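Local structure of deacetylase EF_0837 (Enterococcus faecalis, 2ICS) at residues D58-C63 against V208-F213; I244-D249 against M290-V295. The protein is a zinc-dependent amidohydrolase that deacetylates acetyl-(R)-mandelate in vitro, though with very low efficiency, and here holds adenine beside a binuclear zinc centre. All blocks are in the same frame, centred on the assembly; numbering follows the deposited sequence.

Overall arrangement
Both contacts are buried, but they sit at different depths of one TIM barrel. Contact 1 lies near the centre of the chain, where the C-terminal ends of strands 51-61 and 208-210, and the residues just after them, bring histidines to two zinc ions; its chemistry is polar and metal-bound. Contact 2, whose centre is about 11 Å from that of contact 1, joins the loop after strand 241-243 to the outer helix 286-296 through an apolar pair and a histidine beside a lysine. No segment is shared, yet the two touch: H211 ND1 donates a hydrogen bond to G245 O, and the F213 ring packs on I244. The loop of contact 2 thus backs a zinc ligand of contact 1.

Contact 1: residues D58-C63 against V208-F213; sequences DDHVHC and VLTHCF. With ZN (zinc ion), chain B; ZN (zinc ion), chain C.
With CG anti to the backbone N (chi1 -172°), the H60 imidazole swings from the corner of its strand toward T210, which turns OG1 to the edge of the H60 ring while its CG2 lies over the H211 ring. ND1 of H60 donates to T210 OG1 over 2.8 Å, at an N-H...O angle of 161°, and the oxygen lies close to the ring plane. Held at ND1 by this bond and at NE2 by the chain B zinc, 2.2 Å from H60 NE2, the H60 ring has its rotation fixed from two edges. T210 OG1 is hydrogen-bonded to D243 OD2 as well, so a carboxylate stands behind the hydroxyl as a second-shell group and probably makes it a better acceptor. H62 NE2 reaches the same zinc at 2.0 Å.

H211 serves the chain C zinc through NE2, at 2.2 Å, with ND1 held by G245 O. T210 CG2 lies 3.9 Å above the plane of the H211 ring, over its centre. The H60 and H211 rings meet obliquely, with planes at 41° and the two CE1 atoms 3.6 Å apart. Water 1 bridges the metals, its oxygen 2.0 Å from the chain B zinc, and sits at the edge of the H211 ring. D272 completes the first zinc's protein ligands together with the carbamate of K154, which also joins H188 at the second. The HxH pair at the end of the first barrel strand and the bridged metal pair are hallmarks of the binuclear amidohydrolase site.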
ATOM      1  N   ASP A  58       1.203  -4.041  -0.244  1.00 19.93           N
ATOM      2  CA  ASP A  58       1.692  -2.661  -0.245  1.00 21.39           C
ATOM      3  C   ASP A  58       0.896  -1.918  -1.314  1.00 20.64           C
ATOM      4  O   ASP A  58       1.209  -2.035  -2.493  1.00 19.85           O
ATOM      5  CB  ASP A  58       3.177  -2.637  -0.609  1.00 22.57           C
ATOM      6  CG  ASP A  58       3.846  -1.323  -0.259  1.00 25.06           C
ATOM      7  OD1 ASP A  58       3.138  -0.298  -0.142  1.00 24.86           O
ATOM      8  OD2 ASP A  58       5.088  -1.314  -0.112  1.00 25.51           O
ATOM      9  N   ASP A  59      -0.117  -1.148  -0.918  1.00 21.06           N
ATOM     10  CA  ASP A  59      -0.942  -0.458  -1.909  1.00 21.10           C
ATOM     11  C   ASP A  59      -0.430   0.869  -2.469  1.00 20.80           C
ATOM     12  O   ASP A  59      -1.189   1.621  -3.075  1.00 21.31           O
ATOM     13  CB  ASP A  59      -2.390  -0.294  -1.405  1.00 21.51           C
ATOM     14  CG  ASP A  59      -2.520   0.712  -0.278  1.00 25.65           C
ATOM     15  OD1 ASP A  59      -1.576   1.502  -0.057  1.00 22.52           O
ATOM     16  OD2 ASP A  59      -3.585   0.716   0.375  1.00 25.13           O
ATOM     17  N   HIS A  60       0.840   1.182  -2.251  1.00 17.58           N
ATOM     18  CA  HIS A  60       1.395   2.388  -2.844  1.00 17.77           C
ATOM     19  C   HIS A  60       2.836   2.068  -3.196  1.00 19.41           C
ATOM     20  O   HIS A  60       3.738   2.143  -2.361  1.00 17.70           O
ATOM     21  CB  HIS A  60       1.314   3.608  -1.923  1.00 16.10           C
ATOM     22  CG  HIS A  60       1.716   4.880  -2.603  1.00 14.38           C
ATOM     23  ND1 HIS A  60       1.228   6.124  -2.270  1.00 16.16           N
ATOM     24  CD2 HIS A  60       2.601   5.093  -3.613  1.00 13.88           C
ATOM     25  CE1 HIS A  60       1.821   7.035  -3.069  1.00 16.07           C
ATOM     26  NE2 HIS A  60       2.663   6.457  -3.901  1.00 14.39           N
ATOM     27  N   VAL A  61       3.034   1.732  -4.465  1.00 20.28           N
ATOM     28  CA  VAL A  61       4.338   1.335  -4.964  1.00 21.61           C
ATOM     29  C   VAL A  61       4.611   1.903  -6.362  1.00 20.96           C
ATOM     30  O   VAL A  61       3.708   2.394  -7.031  1.00 20.77           O
ATOM     31  CB  VAL A  61       4.376  -0.211  -5.004  1.00 23.12           C
ATOM     32  CG1 VAL A  61       5.313  -0.701  -6.070  1.00 26.08           C
ATOM     33  CG2 VAL A  61       4.752  -0.744  -3.640  1.00 22.60           C
ATOM     34  N   HIS A  62       5.868   1.834  -6.788  1.00 21.59           N
ATOM     35  CA  HIS A  62       6.273   2.276  -8.113  1.00 22.26           C
ATOM     36  C   HIS A  62       7.223   1.204  -8.636  1.00 23.03           C
ATOM     37  O   HIS A  62       8.411   1.176  -8.298  1.00 22.47           O
ATOM     38  CB  HIS A  62       6.935   3.645  -8.032  1.00 21.77           C
ATOM     39  CG  HIS A  62       5.972   4.740  -7.696  1.00 24.48           C
ATOM     40  ND1 HIS A  62       4.965   5.157  -8.538  1.00 23.07           N
ATOM     41  CD2 HIS A  62       5.800   5.437  -6.544  1.00 22.11           C
ATOM     42  CE1 HIS A  62       4.225   6.067  -7.883  1.00 24.38           C
ATOM     43  NE2 HIS A  62       4.692   6.273  -6.668  1.00 25.65           N
ATOM     44  N   CYS A  63       6.677   0.299  -9.443  1.00 24.37           N
ATOM     45  CA  CYS A  63       7.462  -0.805  -9.963  1.00 27.55           C
ATOM     46  C   CYS A  63       7.417  -1.072 -11.466  1.00 29.55           C
ATOM     47  O   CYS A  63       7.519  -2.226 -11.887  1.00 29.35           O
ATOM     48  CB  CYS A  63       7.091  -2.086  -9.208  1.00 26.69           C
ATOM     49  SG  CYS A  63       5.349  -2.516  -9.291  1.00 25.16           S
ATOM     50  N   VAL A 208      -8.962   7.222  -1.216  1.00 22.65           N
ATOM     51  CA  VAL A 208      -7.754   7.006  -0.442  1.00 20.50           C
ATOM     52  C   VAL A 208      -6.822   8.206  -0.451  1.00 20.66           C
ATOM     53  O   VAL A 208      -6.372   8.652  -1.504  1.00 21.06           O
ATOM     54  CB  VAL A 208      -6.990   5.757  -0.965  1.00 23.40           C
ATOM     55  CG1 VAL A 208      -5.782   5.469  -0.081  1.00 20.93           C
ATOM     56  CG2 VAL A 208      -7.926   4.545  -1.000  1.00 20.45           C
ATOM     57  N   LEU A 209      -6.541   8.727   0.739  1.00 18.79           N
ATOM     58  CA  LEU A 209      -5.645   9.864   0.903  1.00 18.13           C
ATOM     59  C   LEU A 209      -4.270   9.307   1.260  1.00 19.32           C
ATOM     60  O   LEU A 209      -4.067   8.858   2.387  1.00 22.65           O
ATOM     61  CB  LEU A 209      -6.140  10.752   2.046  1.00 18.46           C
ATOM     62  CG  LEU A 209      -5.280  11.965   2.395  1.00 20.05           C
ATOM     63  CD1 LEU A 209      -5.505  13.024   1.330  1.00 20.01           C
ATOM     64  CD2 LEU A 209      -5.642  12.507   3.777  1.00 17.43           C
ATOM     65  N   THR A 210      -3.327   9.318   0.320  1.00 17.60           N
ATOM     66  CA  THR A 210      -2.003   8.786   0.621  1.00 18.10           C
ATOM     67  C   THR A 210      -1.076   9.919   1.094  1.00 19.75           C
ATOM     68  O   THR A 210      -1.377  11.100   0.889  1.00 19.07           O
ATOM     69  CB  THR A 210      -1.430   8.002  -0.604  1.00 19.54           C
ATOM     70  OG1 THR A 210      -0.335   7.174  -0.185  1.00 18.82           O
ATOM     71  CG2 THR A 210      -0.984   8.948  -1.699  1.00 18.57           C
ATOM     72  N   HIS A 211       0.026   9.559   1.754  1.00 18.33           N
ATOM     73  CA  HIS A 211       0.967  10.533   2.319  1.00 18.05           C
ATOM     74  C   HIS A 211       0.266  11.252   3.474  1.00 17.39           C
ATOM     75  O   HIS A 211       0.601  12.388   3.818  1.00 18.41           O
ATOM     76  CB  HIS A 211       1.391  11.585   1.285  1.00 18.17           C
ATOM     77  CG  HIS A 211       1.999  11.017   0.045  1.00 21.09           C
ATOM     78  ND1 HIS A 211       2.825   9.915   0.023  1.00 19.82           N
ATOM     79  CD2 HIS A 211       1.940  11.459  -1.236  1.00 18.40           C
ATOM     80  CE1 HIS A 211       3.232   9.731  -1.236  1.00 22.09           C
ATOM     81  NE2 HIS A 211       2.721  10.644  -2.036  1.00 21.90           N
ATOM     82  N   CYS A 212      -0.705  10.578   4.079  1.00 19.84           N
ATOM     83  CA  CYS A 212      -1.499  11.165   5.155  1.00 19.91           C
ATOM     84  C   CYS A 212      -0.742  11.819   6.312  1.00 20.96           C
ATOM     85  O   CYS A 212      -1.213  12.813   6.862  1.00 20.30           O
ATOM     86  CB  CYS A 212      -2.490  10.128   5.700  1.00 18.77           C
ATOM     87  SG  CYS A 212      -1.762   8.711   6.568  1.00 21.52           S
ATOM     88  N   PHE A 213       0.410  11.274   6.696  1.00 20.96           N
ATOM     89  CA  PHE A 213       1.167  11.868   7.791  1.00 20.47           C
ATOM     90  C   PHE A 213       2.424  12.600   7.338  1.00 21.85           C
ATOM     91  O   PHE A 213       3.451  12.540   8.012  1.00 22.61           O
ATOM     92  CB  PHE A 213       1.544  10.810   8.839  1.00 20.00           C
ATOM     93  CG  PHE A 213       0.359  10.170   9.528  1.00 20.68           C
ATOM     94  CD1 PHE A 213      -0.846  10.859   9.681  1.00 20.41           C
ATOM     95  CD2 PHE A 213       0.455   8.875  10.033  1.00 19.56           C
ATOM     96  CE1 PHE A 213      -1.936  10.269  10.323  1.00 19.24           C
ATOM     97  CE2 PHE A 213      -0.626   8.274  10.678  1.00 17.38           C
ATOM     98  CZ  PHE A 213      -1.824   8.968  10.825  1.00 19.35           C
TER
HETATM   99 ZN    ZN B 400       4.196   7.477  -5.157  1.00 24.94          ZN
HETATM  100 ZN    ZN C 401       3.053  10.745  -4.198  1.00 30.14          ZN
HETATM  101  O   HOH W   1       4.459   9.032  -3.905  1.00 23.22           O

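Contact 2: residues I244-D249 against M290-V295; sequences IGHGTD and MEKLRV
H246 and K292 meet where a loop of the TIM barrel, following strand 241-243, is covered by helix 286-296, and I244 and L293 form a second, apolar meeting point beside them. In the apolar pair the side chains reach toward each other tip to tip: I244 CG1 stands 4.0 Å from L293 CD1, and I244 CD1 lies 4.2 Å from L293 CD2. A266 also packs on I244, and I269 and Y298, all from loops, lie against L293, extending the apolar patch.

The polar meeting runs across rather than end on. K292 is extended beyond CG and crosses the H246 side chain at about a right angle, bringing its NZ 2.9 Å from H246 NE2; K292 CD lies 3.7 Å from the same nitrogen. K292 NZ, which is buried, is hydrogen-bonded to the carbonyls of P282 and T344, which tie the helix to neighbouring loop and strand.

Along the loop, backbone hydrogen bonds join I244 with S268, H246 with S270 and G247 with T271, pairing it with residues S268-T271, just before the zinc ligand D272. H246, with CG anti to its N (chi1 -167°), reaches the carbonyl of the next residue: H246 ND1 donates to G247 O at 2.7 Å and 153°, in the carbonyl plane on a lone pair, with the oxygen 2° out of the ring plane.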
ATOM      1  N   ILE A 244      -0.563   5.687   4.491  1.00 19.97           N
ATOM      2  CA  ILE A 244       0.774   6.206   4.794  1.00 19.79           C
ATOM      3  C   ILE A 244       1.606   6.674   3.589  1.00 21.12           C
ATOM      4  O   ILE A 244       2.022   7.829   3.542  1.00 23.57           O
ATOM      5  CB  ILE A 244       1.616   5.167   5.585  1.00 20.05           C
ATOM      6  CG1 ILE A 244       0.980   4.900   6.954  1.00 20.14           C
ATOM      7  CG2 ILE A 244       3.046   5.687   5.783  1.00 18.77           C
ATOM      8  CD1 ILE A 244       0.974   6.103   7.881  1.00 19.60           C
ATOM      9  N   GLY A 245       1.861   5.785   2.629  1.00 22.02           N
ATOM     10  CA  GLY A 245       2.665   6.152   1.470  1.00 20.12           C
ATOM     11  C   GLY A 245       3.937   6.874   1.897  1.00 20.06           C
ATOM     12  O   GLY A 245       4.235   7.955   1.395  1.00 19.99           O
ATOM     13  N   HIS A 246       4.690   6.264   2.814  1.00 21.03           N
ATOM     14  CA  HIS A 246       5.915   6.851   3.372  1.00 20.58           C
ATOM     15  C   HIS A 246       6.723   7.710   2.410  1.00 22.07           C
ATOM     16  O   HIS A 246       6.841   8.923   2.602  1.00 21.11           O
ATOM     17  CB  HIS A 246       6.821   5.763   3.954  1.00 19.57           C
ATOM     18  CG  HIS A 246       7.927   6.302   4.812  1.00 19.45           C
ATOM     19  ND1 HIS A 246       8.879   7.177   4.335  1.00 17.11           N
ATOM     20  CD2 HIS A 246       8.220   6.107   6.121  1.00 15.92           C
ATOM     21  CE1 HIS A 246       9.710   7.499   5.312  1.00 19.24           C
ATOM     22  NE2 HIS A 246       9.333   6.864   6.406  1.00 18.70           N
ATOM     23  N   GLY A 247       7.293   7.079   1.387  1.00 22.06           N
ATOM     24  CA  GLY A 247       8.061   7.821   0.406  1.00 21.87           C
ATOM     25  C   GLY A 247       9.283   8.554   0.933  1.00 22.76           C
ATOM     26  O   GLY A 247       9.598   8.535   2.124  1.00 22.84           O
ATOM     27  N   THR A 248       9.987   9.206   0.019  1.00 22.60           N
ATOM     28  CA  THR A 248      11.182   9.946   0.367  1.00 23.99           C
ATOM     29  C   THR A 248      10.865  11.170   1.221  1.00 24.47           C
ATOM     30  O   THR A 248      11.650  11.532   2.091  1.00 24.91           O
ATOM     31  CB  THR A 248      11.932  10.385  -0.909  1.00 24.43           C
ATOM     32  OG1 THR A 248      12.276   9.222  -1.670  1.00 24.36           O
ATOM     33  CG2 THR A 248      13.208  11.155  -0.561  1.00 22.63           C
ATOM     34  N   ASP A 249       9.712  11.790   1.001  1.00 24.76           N
ATOM     35  CA  ASP A 249       9.365  12.984   1.767  1.00 26.83           C
ATOM     36  C   ASP A 249       7.949  13.047   2.316  1.00 25.83           C
ATOM     37  O   ASP A 249       7.476  14.126   2.655  1.00 26.68           O
ATOM     38  CB  ASP A 249       9.606  14.231   0.911  1.00 31.75           C
ATOM     39  CG  ASP A 249      11.084  14.529   0.722  1.00 37.36           C
ATOM     40  OD1 ASP A 249      11.798  14.716   1.740  1.00 39.66           O
ATOM     41  OD2 ASP A 249      11.531  14.578  -0.442  1.00 37.77           O
HETATM   42  N   MSE A 290       6.439  -0.693   8.779  1.00 21.32           N
HETATM   43  CA  MSE A 290       5.593  -1.263   9.818  1.00 22.85           C
HETATM   44  C   MSE A 290       6.228  -1.050  11.203  1.00 22.42           C
HETATM   45  O   MSE A 290       5.529  -0.768  12.178  1.00 18.79           O
HETATM   46  CB  MSE A 290       5.385  -2.757   9.550  1.00 24.84           C
HETATM   47  CG  MSE A 290       4.611  -3.041   8.259  1.00 29.54           C
HETATM   48 SE   MSE A 290       4.757  -4.887   7.670  1.00 39.31          SE
HETATM   49  CE  MSE A 290       3.740  -5.728   9.077  1.00 31.20           C
ATOM     50  N   GLU A 291       7.552  -1.181  11.277  1.00 21.88           N
ATOM     51  CA  GLU A 291       8.268  -0.992  12.531  1.00 23.40           C
ATOM     52  C   GLU A 291       8.203   0.473  12.957  1.00 23.55           C
ATOM     53  O   GLU A 291       8.325   0.788  14.141  1.00 21.47           O
ATOM     54  CB  GLU A 291       9.730  -1.427  12.385  1.00 24.33           C
ATOM     55  CG  GLU A 291       9.895  -2.874  11.946  1.00 26.88           C
ATOM     56  CD  GLU A 291      11.315  -3.199  11.543  1.00 28.29           C
ATOM     57  OE1 GLU A 291      12.024  -2.277  11.090  1.00 29.13           O
ATOM     58  OE2 GLU A 291      11.716  -4.377  11.666  1.00 31.79           O
ATOM     59  N   LYS A 292       8.014   1.371  11.993  1.00 24.30           N
ATOM     60  CA  LYS A 292       7.920   2.792  12.321  1.00 23.70           C
ATOM     61  C   LYS A 292       6.592   3.096  13.010  1.00 24.05           C
ATOM     62  O   LYS A 292       6.539   3.870  13.962  1.00 25.12           O
ATOM     63  CB  LYS A 292       8.085   3.648  11.064  1.00 21.54           C
ATOM     64  CG  LYS A 292       9.511   3.630  10.517  1.00 24.12           C
ATOM     65  CD  LYS A 292       9.669   4.485   9.262  1.00 21.87           C
ATOM     66  CE  LYS A 292      11.099   4.392   8.737  1.00 22.89           C
ATOM     67  NZ  LYS A 292      11.272   5.015   7.400  1.00 22.43           N
ATOM     68  N   LEU A 293       5.508   2.487  12.542  1.00 25.71           N
ATOM     69  CA  LEU A 293       4.225   2.725  13.192  1.00 26.57           C
ATOM     70  C   LEU A 293       4.163   1.965  14.508  1.00 26.32           C
ATOM     71  O   LEU A 293       3.358   2.278  15.382  1.00 24.92           O
ATOM     72  CB  LEU A 293       3.083   2.324  12.268  1.00 24.91           C
ATOM     73  CG  LEU A 293       3.002   3.470  11.253  1.00 26.93           C
ATOM     74  CD1 LEU A 293       2.944   2.941   9.845  1.00 24.41           C
ATOM     75  CD2 LEU A 293       1.816   4.353  11.599  1.00 21.36           C
ATOM     76  N   ARG A 294       5.029   0.969  14.651  1.00 27.54           N
ATOM     77  CA  ARG A 294       5.077   0.205  15.884  1.00 28.34           C
ATOM     78  C   ARG A 294       5.705   1.110  16.932  1.00 28.36           C
ATOM     79  O   ARG A 294       5.207   1.217  18.049  1.00 28.85           O
ATOM     80  CB  ARG A 294       5.921  -1.060  15.709  1.00 29.80           C
ATOM     81  CG  ARG A 294       6.212  -1.800  17.016  1.00 30.74           C
ATOM     82  CD  ARG A 294       4.944  -2.046  17.812  1.00 34.42           C
ATOM     83  NE  ARG A 294       5.202  -2.743  19.068  1.00 35.55           N
ATOM     84  CZ  ARG A 294       4.515  -2.538  20.189  1.00 37.38           C
ATOM     85  NH1 ARG A 294       3.527  -1.648  20.215  1.00 33.91           N
ATOM     86  NH2 ARG A 294       4.812  -3.224  21.285  1.00 36.42           N
ATOM     87  N   VAL A 295       6.790   1.779  16.553  1.00 27.92           N
ATOM     88  CA  VAL A 295       7.489   2.672  17.468  1.00 29.76           C
ATOM     89  C   VAL A 295       6.623   3.897  17.767  1.00 29.08           C
ATOM     90  O   VAL A 295       6.727   4.491  18.839  1.00 27.79           O
ATOM     91  CB  VAL A 295       8.859   3.122  16.885  1.00 31.68           C
ATOM     92  CG1 VAL A 295       8.657   4.160  15.793  1.00 33.30           C
ATOM     93  CG2 VAL A 295       9.736   3.671  17.993  1.00 32.57           C
TER